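Local coordinates for enoyl-CoA hydratase (Mycolicibacterium smegmatis, PDB 7MCM), which probably catalyses the reversible hydration of (2E)-enoyl-CoA thioesters to (3S)-3-hydroxyacyl-CoA in fatty acid metabolism, at residues B[19-24]-B[28-33]; B[62-67]-B[122-127]; B[5-10]-B[36-41]; B[54-59]-B[196-201]. All coordinates share one frame; numbering follows the deposited sequence.

Contact 1 (B[19-24]-B[28-33])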
loop_
_atom_site.group_PDB
_atom_site.type_symbol
_atom_site.label_atom_id
_atom_site.label_comp_id
_atom_site.label_asym_id
_atom_site.label_seq_id
_atom_site.Cartn_x
_atom_site.Cartn_y
_atom_site.Cartn_z
ATOM N N TRP B 19 31.146 14.956 0.018
ATOM C CA TRP B 19 30.406 16.176 -0.280
ATOM C C TRP B 19 30.386 17.009 0.991
ATOM O O TRP B 19 29.871 16.556 2.019
ATOM C CB TRP B 19 28.978 15.867 -0.722
ATOM C CG TRP B 19 28.853 14.977 -1.924
ATOM C CD1 TRP B 19 29.860 14.500 -2.715
ATOM C CD2 TRP B 19 27.635 14.459 -2.468
ATOM N NE1 TRP B 19 29.339 13.727 -3.725
ATOM C CE2 TRP B 19 27.975 13.685 -3.593
ATOM C CE3 TRP B 19 26.283 14.581 -2.112
ATOM C CZ2 TRP B 19 27.013 13.039 -4.372
ATOM C CZ3 TRP B 19 25.334 13.939 -2.880
ATOM C CH2 TRP B 19 25.701 13.168 -3.991
ATOM N N THR B 20 30.953 18.216 0.930
ATOM C CA THR B 20 31.021 19.095 2.089
ATOM C C THR B 20 30.113 20.292 1.829
ATOM O O THR B 20 30.376 21.094 0.923
ATOM C CB THR B 20 32.452 19.545 2.374
ATOM O OG1 THR B 20 33.305 18.402 2.486
ATOM C CG2 THR B 20 32.495 20.302 3.678
ATOM N N ILE B 21 29.047 20.403 2.632
ATOM C CA ILE B 21 28.172 21.566 2.570
ATOM C C ILE B 21 28.972 22.790 2.965
ATOM O O ILE B 21 29.620 22.805 4.018
ATOM C CB ILE B 21 26.975 21.378 3.512
ATOM C CG1 ILE B 21 26.220 20.084 3.182
ATOM C CG2 ILE B 21 26.055 22.625 3.466
ATOM C CD1 ILE B 21 25.254 19.651 4.282
ATOM N N ASP B 22 28.951 23.831 2.116
ATOM C CA ASP B 22 29.794 25.005 2.381
ATOM C C ASP B 22 29.000 26.280 2.049
ATOM O O ASP B 22 29.173 26.906 1.002
ATOM C CB ASP B 22 31.117 24.913 1.601
ATOM C CG ASP B 22 32.212 25.834 2.163
ATOM O OD1 ASP B 22 31.928 26.615 3.099
ATOM O OD2 ASP B 22 33.365 25.768 1.672
ATOM N N VAL B 23 28.119 26.676 2.967
ATOM C CA VAL B 23 27.364 27.922 2.838
ATOM C C VAL B 23 27.699 28.769 4.060
ATOM O O VAL B 23 26.906 28.831 5.011
ATOM C CB VAL B 23 25.855 27.652 2.702
ATOM C CG1 VAL B 23 25.090 28.924 2.384
ATOM C CG2 VAL B 23 25.603 26.611 1.620
ATOM N N PRO B 24 28.871 29.410 4.090
ATOM C CA PRO B 24 29.347 30.019 5.338
ATOM C C PRO B 24 28.576 31.256 5.765
ATOM O O PRO B 24 28.641 31.611 6.944
ATOM C CB PRO B 24 30.808 30.379 5.019
ATOM C CG PRO B 24 30.819 30.600 3.547
ATOM C CD PRO B 24 29.838 29.587 2.988
ATOM N N ASN B 28 25.639 26.843 6.715
ATOM C CA ASN B 28 25.482 25.618 5.931
ATOM C C ASN B 28 24.015 25.270 5.692
ATOM O O ASN B 28 23.663 24.094 5.576
ATOM C CB ASN B 28 26.220 24.439 6.579
ATOM C CG ASN B 28 27.717 24.598 6.504
ATOM O OD1 ASN B 28 28.224 25.459 5.766
ATOM N ND2 ASN B 28 28.442 23.786 7.272
ATOM N N ALA B 29 23.159 26.292 5.620
ATOM C CA ALA B 29 21.772 26.077 5.237
ATOM C C ALA B 29 21.701 25.440 3.855
ATOM O O ALA B 29 22.506 25.754 2.967
ATOM C CB ALA B 29 21.004 27.408 5.245
ATOM N N ILE B 30 20.725 24.549 3.667
ATOM C CA ILE B 30 20.572 23.818 2.414
ATOM C C ILE B 30 19.329 24.260 1.654
ATOM O O ILE B 30 18.983 23.657 0.637
ATOM C CB ILE B 30 20.547 22.296 2.645
ATOM C CG1 ILE B 30 19.354 21.903 3.541
ATOM C CG2 ILE B 30 21.870 21.825 3.233
ATOM C CD1 ILE B 30 19.002 20.428 3.503
ATOM N N THR B 31 18.674 25.317 2.094
ATOM C CA THR B 31 17.426 25.734 1.473
ATOM C C THR B 31 17.622 26.743 0.347
ATOM O O THR B 31 16.642 27.106 -0.313
ATOM C CB THR B 31 16.485 26.308 2.532
ATOM O OG1 THR B 31 17.142 27.376 3.216
ATOM C CG2 THR B 31 16.119 25.224 3.541
ATOM N N GLY B 32 18.856 27.181 0.092
ATOM C CA GLY B 32 19.100 28.117 -0.997
ATOM C C GLY B 32 19.155 27.413 -2.343
ATOM O O GLY B 32 19.595 26.271 -2.457
ATOM N N SER B 33 18.690 28.112 -3.383
ATOM C CA SER B 33 18.586 27.477 -4.694
ATOM C C SER B 33 19.949 27.078 -5.254
ATOM O O SER B 33 20.038 26.104 -6.011
ATOM C CB SER B 33 17.869 28.400 -5.670
ATOM O OG SER B 33 18.657 29.546 -5.890
HETATM O O HOH W 1 30.431 26.951 5.857
#
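Asn28 grips the backbone of Val23 twice, once with its side-chain OD1 and once with its own backbone N. Its CG sits beside its own backbone N (chi1 -69°), so that OD1 and N of the same residue both face Val23. The backbone N of Val23 donates to Asn28 OD1 over 3.1 Å, with an N-H...O angle of 156° and the donor tilted somewhat out of the amide plane. In return Asn28 N donates to Val23 O at 2.9 Å, a straighter bond of 164° in which the donor stands above the plane of the carbonyl. OD1 also accepts a hydrogen bond from a water at 2.7 Å, and the same water donates to Asp22 OD1 at 3.2 Å, tying the carboxylate to the amide. The other end of the amide is held too, because ND2 bonds to the backbone carbonyls of Ala60 and Phe63, which leaves little freedom for the group to rotate. The apolar side chains meet on the inner side of the loop. Ile21 and Asn28 cross obliquely, with Ile21 CG2 3.6 Å from Asn28 CB, while the other branch of Ile21 reaches inward until CD1 lies 4.2 Å from Ile30 CG2. Val23 turns its CG2 methyl to the carbonyl of Ala29, 3.5 Å from the O atom. The bond from Asn28 N to Val23 O, from residue i+5 back to i, closes a pi-turn. Here that turn reverses the chain between strand 16-21 and helix 33-48 of the crotonase fold, with an asparagine side chain clasping its base.

Contact 2 (B[62-67]-B[122-127])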
loop_
_atom_site.group_PDB
_atom_site.type_symbol
_atom_site.label_atom_id
_atom_site.label_comp_id
_atom_site.label_asym_id
_atom_site.label_seq_id
_atom_site.Cartn_x
_atom_site.Cartn_y
_atom_site.Cartn_z
ATOM N N ARG B 62 31.817 24.584 11.813
ATOM C CA ARG B 62 31.194 24.212 13.073
ATOM C C ARG B 62 29.843 23.526 12.905
ATOM O O ARG B 62 29.417 22.802 13.808
ATOM C CB ARG B 62 31.003 25.468 13.915
ATOM C CG ARG B 62 31.053 25.269 15.404
ATOM C CD ARG B 62 30.516 26.513 16.093
ATOM N NE ARG B 62 30.453 27.645 15.172
ATOM C CZ ARG B 62 29.797 28.775 15.409
ATOM N NH1 ARG B 62 29.128 28.961 16.538
ATOM N NH2 ARG B 62 29.816 29.744 14.491
ATOM N N PHE B 63 29.160 23.744 11.787
ATOM C CA PHE B 63 27.809 23.258 11.566
ATOM C C PHE B 63 27.829 22.091 10.591
ATOM O O PHE B 63 28.669 22.039 9.691
ATOM C CB PHE B 63 26.907 24.353 10.979
ATOM C CG PHE B 63 26.635 25.504 11.911
ATOM C CD1 PHE B 63 27.510 26.568 11.978
ATOM C CD2 PHE B 63 25.473 25.546 12.672
ATOM C CE1 PHE B 63 27.266 27.639 12.816
ATOM C CE2 PHE B 63 25.218 26.626 13.512
ATOM C CZ PHE B 63 26.118 27.667 13.581
ATOM N N PHE B 64 26.914 21.137 10.793
ATOM C CA PHE B 64 26.554 20.248 9.693
ATOM C C PHE B 64 25.645 20.998 8.726
ATOM O O PHE B 64 26.008 21.245 7.569
ATOM C CB PHE B 64 25.883 18.969 10.231
ATOM C CG PHE B 64 25.395 18.032 9.153
ATOM C CD1 PHE B 64 26.286 17.211 8.458
ATOM C CD2 PHE B 64 24.038 17.956 8.844
ATOM C CE1 PHE B 64 25.832 16.341 7.468
ATOM C CE2 PHE B 64 23.576 17.081 7.861
ATOM C CZ PHE B 64 24.477 16.270 7.174
ATOM N N SER B 65 24.473 21.410 9.208
ATOM C CA SER B 65 23.593 22.314 8.474
ATOM C C SER B 65 22.608 22.931 9.456
ATOM O O SER B 65 21.854 22.204 10.114
ATOM C CB SER B 65 22.854 21.579 7.361
ATOM O OG SER B 65 21.857 22.410 6.800
ATOM N N ALA B 66 22.615 24.275 9.565
ATOM C CA ALA B 66 21.595 24.990 10.339
ATOM C C ALA B 66 20.260 24.989 9.667
ATOM O O ALA B 66 19.393 25.699 10.197
ATOM C CB ALA B 66 22.008 26.438 10.593
ATOM N N GLY B 67 20.101 24.236 8.571
ATOM C CA GLY B 67 18.848 24.127 7.845
ATOM C C GLY B 67 18.498 25.292 6.930
ATOM O O GLY B 67 18.640 25.166 5.709
ATOM N N CYS B 122 18.628 18.777 9.989
ATOM C CA CYS B 122 18.303 17.553 10.711
ATOM C C CYS B 122 17.694 16.525 9.764
ATOM O O CYS B 122 18.119 15.364 9.726
ATOM C CB CYS B 122 17.352 17.872 11.871
ATOM S SG CYS B 122 16.842 16.404 12.843
ATOM N N ASP B 123 16.734 16.956 8.941
ATOM C CA ASP B 123 16.044 16.033 8.045
ATOM C C ASP B 123 16.992 15.464 6.991
ATOM O O ASP B 123 16.890 14.288 6.637
ATOM C CB ASP B 123 14.873 16.742 7.377
ATOM C CG ASP B 123 13.833 17.205 8.379
ATOM O OD1 ASP B 123 13.984 16.872 9.556
ATOM O OD2 ASP B 123 12.887 17.913 8.006
ATOM N N LEU B 124 17.909 16.287 6.475
ATOM C CA LEU B 124 18.898 15.805 5.518
ATOM C C LEU B 124 19.716 14.653 6.102
ATOM O O LEU B 124 19.880 13.611 5.457
ATOM C CB LEU B 124 19.812 16.951 5.088
ATOM C CG LEU B 124 20.991 16.592 4.168
ATOM C CD1 LEU B 124 20.512 16.023 2.864
ATOM C CD2 LEU B 124 21.870 17.808 3.938
ATOM N N ALA B 125 20.236 14.818 7.325
ATOM C CA ALA B 125 21.006 13.734 7.932
ATOM C C ALA B 125 20.171 12.470 8.042
ATOM O O ALA B 125 20.639 11.366 7.724
ATOM C CB ALA B 125 21.504 14.149 9.310
ATOM N N VAL B 126 18.907 12.625 8.433
ATOM C CA VAL B 126 18.005 11.500 8.611
ATOM C C VAL B 126 17.642 10.842 7.283
ATOM O O VAL B 126 17.280 9.662 7.250
ATOM C CB VAL B 126 16.777 12.037 9.377
ATOM C CG1 VAL B 126 15.782 10.999 9.554
ATOM C CG2 VAL B 126 17.218 12.569 10.743
ATOM N N MET B 127 17.724 11.574 6.178
ATOM C CA MET B 127 17.463 10.993 4.862
ATOM C C MET B 127 18.630 10.172 4.329
ATOM O O MET B 127 18.462 9.460 3.329
ATOM C CB MET B 127 17.163 12.100 3.851
ATOM C CG MET B 127 15.861 12.819 4.055
ATOM S SD MET B 127 15.862 14.319 3.034
ATOM C CE MET B 127 14.484 15.163 3.812
#
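In the crotonase fold the chain leaving a central strand bends sharply and runs past a buried helix, and Phe64 marks that bend here by packing on Leu124 and Ala125 of helix 120-127. The ring is directed at the helix because its CG is anti to the backbone N (chi1 176°). One ring carbon does the touching: CE2 lies 3.9 Å from Ala125 CB and 4.3 Å from Leu124 CD2, both methyls approaching the ring obliquely. CE2 also comes within 4.1 Å of Ala125 N, so the ring rests on the helix backbone as well as on its side chains. No hydrogen bond crosses the contact. Elsewhere the ring touches Ala117 of strand 116-118 and Asn114, while Leu124 continues into Val98 and Leu102 of helix 97-104. Just after the bend, Ser65 OG accepts from Gly67 N at 3.1 Å, forming an ST turn, and donates to the backbone carbonyl of Asn28, so that its hydroxyl holds two parts of the loop together. A loop following a central strand and a helix of this kind border the acyl-CoA site in crotonase relatives, where backbone amides form the oxyanion hole, and the pairing here is consistent with that site.

Contact 3 (B[5-10]-B[36-41])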
loop_
_atom_site.group_PDB
_atom_site.type_symbol
_atom_site.label_atom_id
_atom_site.label_comp_id
_atom_site.label_asym_id
_atom_site.label_seq_id
_atom_site.Cartn_x
_atom_site.Cartn_y
_atom_site.Cartn_z
ATOM N N THR B 5 30.674 31.067 -2.293
ATOM C CA THR B 5 31.597 29.992 -2.643
ATOM C C THR B 5 30.780 28.842 -3.211
ATOM O O THR B 5 29.545 28.857 -3.164
ATOM C CB THR B 5 32.412 29.512 -1.431
ATOM O OG1 THR B 5 33.454 28.628 -1.872
ATOM C CG2 THR B 5 31.517 28.767 -0.437
ATOM N N ALA B 6 31.475 27.857 -3.780
ATOM C CA ALA B 6 30.807 26.639 -4.225
ATOM C C ALA B 6 30.090 26.032 -3.026
ATOM O O ALA B 6 30.753 25.678 -2.042
ATOM C CB ALA B 6 31.803 25.643 -4.806
ATOM N N PRO B 7 28.758 25.917 -3.049
ATOM C CA PRO B 7 28.023 25.487 -1.845
ATOM C C PRO B 7 28.210 24.031 -1.471
ATOM O O PRO B 7 27.859 23.659 -0.344
ATOM C CB PRO B 7 26.564 25.776 -2.209
ATOM C CG PRO B 7 26.541 25.755 -3.709
ATOM C CD PRO B 7 27.854 26.307 -4.140
ATOM N N LEU B 8 28.732 23.193 -2.363
ATOM C CA LEU B 8 28.923 21.771 -2.071
ATOM C C LEU B 8 30.266 21.361 -2.674
ATOM O O LEU B 8 30.365 21.159 -3.888
ATOM C CB LEU B 8 27.770 20.948 -2.639
ATOM C CG LEU B 8 27.671 19.483 -2.248
ATOM C CD1 LEU B 8 27.464 19.351 -0.748
ATOM C CD2 LEU B 8 26.551 18.783 -3.025
ATOM N N ARG B 9 31.298 21.252 -1.831
ATOM C CA ARG B 9 32.622 20.841 -2.299
ATOM C C ARG B 9 32.650 19.329 -2.491
ATOM O O ARG B 9 32.226 18.575 -1.609
ATOM C CB ARG B 9 33.711 21.246 -1.303
ATOM C CG ARG B 9 33.750 22.723 -0.961
ATOM C CD ARG B 9 35.105 23.133 -0.387
ATOM N NE ARG B 9 35.139 23.038 1.069
ATOM C CZ ARG B 9 35.688 22.031 1.737
ATOM N NH1 ARG B 9 36.255 21.011 1.108
ATOM N NH2 ARG B 9 35.662 22.046 3.070
ATOM N N ILE B 10 33.170 18.878 -3.628
ATOM C CA ILE B 10 33.187 17.458 -3.951
ATOM C C ILE B 10 34.632 16.994 -4.056
ATOM O O ILE B 10 35.393 17.500 -4.887
ATOM C CB ILE B 10 32.389 17.151 -5.224
ATOM C CG1 ILE B 10 30.915 17.506 -4.980
ATOM C CG2 ILE B 10 32.491 15.676 -5.560
ATOM C CD1 ILE B 10 30.037 17.373 -6.183
ATOM N N ILE B 36 20.699 23.680 -3.629
ATOM C CA ILE B 36 19.808 22.645 -4.145
ATOM C C ILE B 36 20.248 22.214 -5.537
ATOM O O ILE B 36 20.347 21.013 -5.826
ATOM C CB ILE B 36 18.349 23.141 -4.120
ATOM C CG1 ILE B 36 17.924 23.428 -2.669
ATOM C CG2 ILE B 36 17.429 22.106 -4.758
ATOM C CD1 ILE B 36 16.562 24.110 -2.510
ATOM N N ASP B 37 20.580 23.183 -6.400
ATOM C CA ASP B 37 21.070 22.872 -7.740
ATOM C C ASP B 37 22.344 22.028 -7.693
ATOM O O ASP B 37 22.498 21.082 -8.473
ATOM C CB ASP B 37 21.328 24.166 -8.514
ATOM C CG ASP B 37 20.054 24.894 -8.893
ATOM O OD1 ASP B 37 18.974 24.268 -8.886
ATOM O OD2 ASP B 37 20.136 26.100 -9.204
ATOM N N ALA B 38 23.281 22.372 -6.802
ATOM C CA ALA B 38 24.529 21.618 -6.691
ATOM C C ALA B 38 24.283 20.205 -6.168
ATOM O O ALA B 38 24.956 19.254 -6.579
ATOM C CB ALA B 38 25.495 22.354 -5.766
ATOM N N PHE B 39 23.336 20.057 -5.245
ATOM C CA PHE B 39 23.017 18.741 -4.710
ATOM C C PHE B 39 22.399 17.864 -5.792
ATOM O O PHE B 39 22.788 16.701 -5.949
ATOM C CB PHE B 39 22.095 18.893 -3.498
ATOM C CG PHE B 39 21.981 17.648 -2.653
ATOM C CD1 PHE B 39 22.954 17.341 -1.714
ATOM C CD2 PHE B 39 20.901 16.803 -2.790
ATOM C CE1 PHE B 39 22.860 16.201 -0.929
ATOM C CE2 PHE B 39 20.793 15.647 -2.013
ATOM C CZ PHE B 39 21.775 15.350 -1.082
ATOM N N ASP B 40 21.461 18.416 -6.570
ATOM C CA ASP B 40 20.961 17.718 -7.751
ATOM C C ASP B 40 22.106 17.256 -8.644
ATOM O O ASP B 40 22.180 16.083 -9.019
ATOM C CB ASP B 40 20.017 18.620 -8.548
ATOM C CG ASP B 40 18.565 18.445 -8.158
ATOM O OD1 ASP B 40 18.184 17.356 -7.672
ATOM O OD2 ASP B 40 17.793 19.408 -8.340
ATOM N N ALA B 41 23.013 18.174 -8.994
ATOM C CA ALA B 41 24.102 17.837 -9.912
ATOM C C ALA B 41 25.015 16.761 -9.327
ATOM O O ALA B 41 25.439 15.846 -10.040
ATOM C CB ALA B 41 24.903 19.090 -10.261
#
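Ala38 is a low bump on helix 33-48, and Pro7 and Leu8 form the shallow hollow that receives it. Its CB is 4.1 Å from Pro7 CG and likewise 4.1 Å from Leu8 CB, so the methyl nestles between the proline ring and the base of the leucine. Because alanine is so short, the two chains come close, with 6.4 Å between the CA atoms of Leu8 and Ala38. The larger projection is on the other partner. Leu8 carries its CG anti to the backbone N (chi1 -170°), which extends the branch over the helix surface and lowers CD2 into the dip beside Ala38. That methyl lies 3.9 Å from Phe39 CA and 3.9 Å from Ala38 O, touching the helix backbone at both atoms, and it meets the Phe39 ring obliquely at CD1, 4.1 Å away. Phe35 and Ala42 of the same helix also touch Leu8. Together with Ala38 and Phe39 they stand at positions i, i+3, i+4 and i+7, the four corners of the hollow that the leucine fills. In the crotonase fold this is where the first helix packs back across the N-terminal hairpin of strands 8-13 and 16-21, on the outermost strand of the sheet within the chain. Trp19 of the neighbouring strand touches Leu8 as well. On its way inward the Phe39 ring reaches Ala101 and Leu102 of helix 97-104, and on that flank Asp40 forms salt bridges to Arg97 and Arg104.

Contact 4 (B[54-59]-B[196-201])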
loop_
_atom_site.group_PDB
_atom_site.type_symbol
_atom_site.label_atom_id
_atom_site.label_comp_id
_atom_site.label_asym_id
_atom_site.label_seq_id
_atom_site.Cartn_x
_atom_site.Cartn_y
_atom_site.Cartn_z
ATOM N N VAL B 54 30.422 5.065 -2.698
ATOM C CA VAL B 54 29.985 5.599 -1.407
ATOM C C VAL B 54 30.141 7.113 -1.448
ATOM O O VAL B 54 31.115 7.625 -2.012
ATOM C CB VAL B 54 30.802 5.027 -0.225
ATOM C CG1 VAL B 54 30.168 5.420 1.101
ATOM C CG2 VAL B 54 30.949 3.529 -0.312
ATOM N N VAL B 55 29.192 7.820 -0.830
ATOM C CA VAL B 55 29.278 9.263 -0.586
ATOM C C VAL B 55 29.290 9.478 0.918
ATOM O O VAL B 55 28.495 8.867 1.641
ATOM C CB VAL B 55 28.114 10.042 -1.240
ATOM C CG1 VAL B 55 28.004 11.481 -0.688
ATOM C CG2 VAL B 55 28.279 10.090 -2.741
ATOM N N ILE B 56 30.228 10.300 1.387
ATOM C CA ILE B 56 30.222 10.833 2.748
ATOM C C ILE B 56 29.725 12.276 2.680
ATOM O O ILE B 56 30.331 13.116 2.005
ATOM C CB ILE B 56 31.617 10.787 3.384
ATOM C CG1 ILE B 56 32.108 9.342 3.567
ATOM C CG2 ILE B 56 31.604 11.572 4.698
ATOM C CD1 ILE B 56 33.593 9.254 3.978
ATOM N N LEU B 57 28.648 12.580 3.395
ATOM C CA LEU B 57 28.071 13.923 3.415
ATOM C C LEU B 57 28.363 14.575 4.758
ATOM O O LEU B 57 28.049 14.010 5.806
ATOM C CB LEU B 57 26.562 13.877 3.161
ATOM C CG LEU B 57 25.806 15.209 3.241
ATOM C CD1 LEU B 57 26.271 16.178 2.144
ATOM C CD2 LEU B 57 24.308 14.943 3.161
ATOM N N THR B 58 28.958 15.768 4.731
ATOM C CA THR B 58 29.368 16.422 5.964
ATOM C C THR B 58 29.327 17.934 5.738
ATOM O O THR B 58 29.074 18.406 4.628
ATOM C CB THR B 58 30.758 15.927 6.386
ATOM O OG1 THR B 58 31.005 16.241 7.757
ATOM C CG2 THR B 58 31.839 16.533 5.517
ATOM N N GLY B 59 29.546 18.697 6.801
ATOM C CA GLY B 59 29.486 20.159 6.739
ATOM C C GLY B 59 30.840 20.788 7.012
ATOM O O GLY B 59 31.605 20.287 7.840
ATOM N N GLU B 196 38.067 12.582 15.260
ATOM C CA GLU B 196 37.941 11.215 14.761
ATOM C C GLU B 196 36.746 11.002 13.844
ATOM O O GLU B 196 36.580 9.894 13.329
ATOM C CB GLU B 196 37.848 10.223 15.928
ATOM C CG GLU B 196 39.170 9.891 16.576
ATOM C CD GLU B 196 40.170 9.328 15.579
ATOM O OE1 GLU B 196 39.836 8.339 14.877
ATOM O OE2 GLU B 196 41.290 9.876 15.496
ATOM N N LEU B 197 35.909 12.019 13.626
ATOM C CA LEU B 197 34.670 11.815 12.876
ATOM C C LEU B 197 34.945 11.420 11.426
ATOM O O LEU B 197 34.450 10.397 10.944
ATOM C CB LEU B 197 33.815 13.077 12.926
ATOM C CG LEU B 197 32.605 13.007 12.001
ATOM C CD1 LEU B 197 31.619 11.918 12.440
ATOM C CD2 LEU B 197 31.930 14.363 11.921
ATOM N N LEU B 198 35.708 12.242 10.701
ATOM C CA LEU B 198 35.959 11.963 9.290
ATOM C C LEU B 198 36.815 10.706 9.104
ATOM O O LEU B 198 36.513 9.915 8.205
ATOM C CB LEU B 198 36.600 13.176 8.606
ATOM C CG LEU B 198 35.581 14.273 8.272
ATOM C CD1 LEU B 198 36.284 15.501 7.722
ATOM C CD2 LEU B 198 34.552 13.773 7.285
ATOM N N PRO B 199 37.885 10.474 9.895
ATOM C CA PRO B 199 38.526 9.148 9.854
ATOM C C PRO B 199 37.560 7.990 10.057
ATOM O O PRO B 199 37.675 6.968 9.370
ATOM C CB PRO B 199 39.555 9.234 10.984
ATOM C CG PRO B 199 39.961 10.650 10.983
ATOM C CD PRO B 199 38.700 11.429 10.674
ATOM N N ALA B 200 36.600 8.116 10.976
ATOM C CA ALA B 200 35.630 7.041 11.159
ATOM C C ALA B 200 34.695 6.926 9.964
ATOM O O ALA B 200 34.311 5.816 9.573
ATOM C CB ALA B 200 34.820 7.267 12.431
ATOM N N ALA B 201 34.302 8.058 9.384
ATOM C CA ALA B 201 33.424 8.011 8.221
ATOM C C ALA B 201 34.111 7.312 7.058
ATOM O O ALA B 201 33.484 6.523 6.337
ATOM C CB ALA B 201 32.999 9.421 7.821
#
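Ile56 meets Ala201 over a flat group that is backbone and not side chain, for neither rings nor planar side chains take part here. The CD1 methyl of Ile56 sits over one face of the Ala201 carbonyl, 3.6 Å from its O and 3.7 Å from its C, well clear of the plane instead of in line with the C=O bond. Beside that carbonyl, Ala201 CB fits against both branches of the isoleucine, 3.9 Å from CD1 and 4.0 Å from CG2. The forked reach comes from the torsion that sets CG1 beside the backbone N and CG2 anti to it (chi1 -65°). One helical turn earlier, Leu198 extends CD2 towards the strand, where it lies 4.3 Å from Thr58 CG2 and 4.5 Å from Ile56 CG2. Strand 54-59 and the start of helix 197-209 run nearly antiparallel, at 165°, with their axes 10.2 Å apart. Ile56 and Thr58 share one face of the sheet, while Val55 and Leu57 turn to the other and touch Trp19. The hydroxyl of Thr58 faces elsewhere and bonds to the carbonyl of Ala112 on strand 109-113. With no hydrogen bond or charge pair between the two segments, this contact rests on close packing of methyls and burial of apolar surface, and no directional bond within it sets the register.

How the contacts relate
Contacts 1, 3 and 4 all reach the six-stranded sheet, through strands 16-21, 8-13 and 54-59, which lie side by side in it, whereas contact 2 lies nearer the centre of the chain, on the loop that follows strand 54-59. Contacts 2 and 4 are buried and apolar, touching where Phe64 meets Leu57 and Thr58. Contacts 1 and 3 are partly buried, and 1 alone is polar, with its loop held by hydrogen bonds and a water. Contact 1 nests inside the chain loop closed by contact 3; a backbone bond from Ile30 N to Gly67 O and a side-chain bond from Ser65 OG to Asn28 O link it to contact 2. Contacts 3 and 4 do not touch.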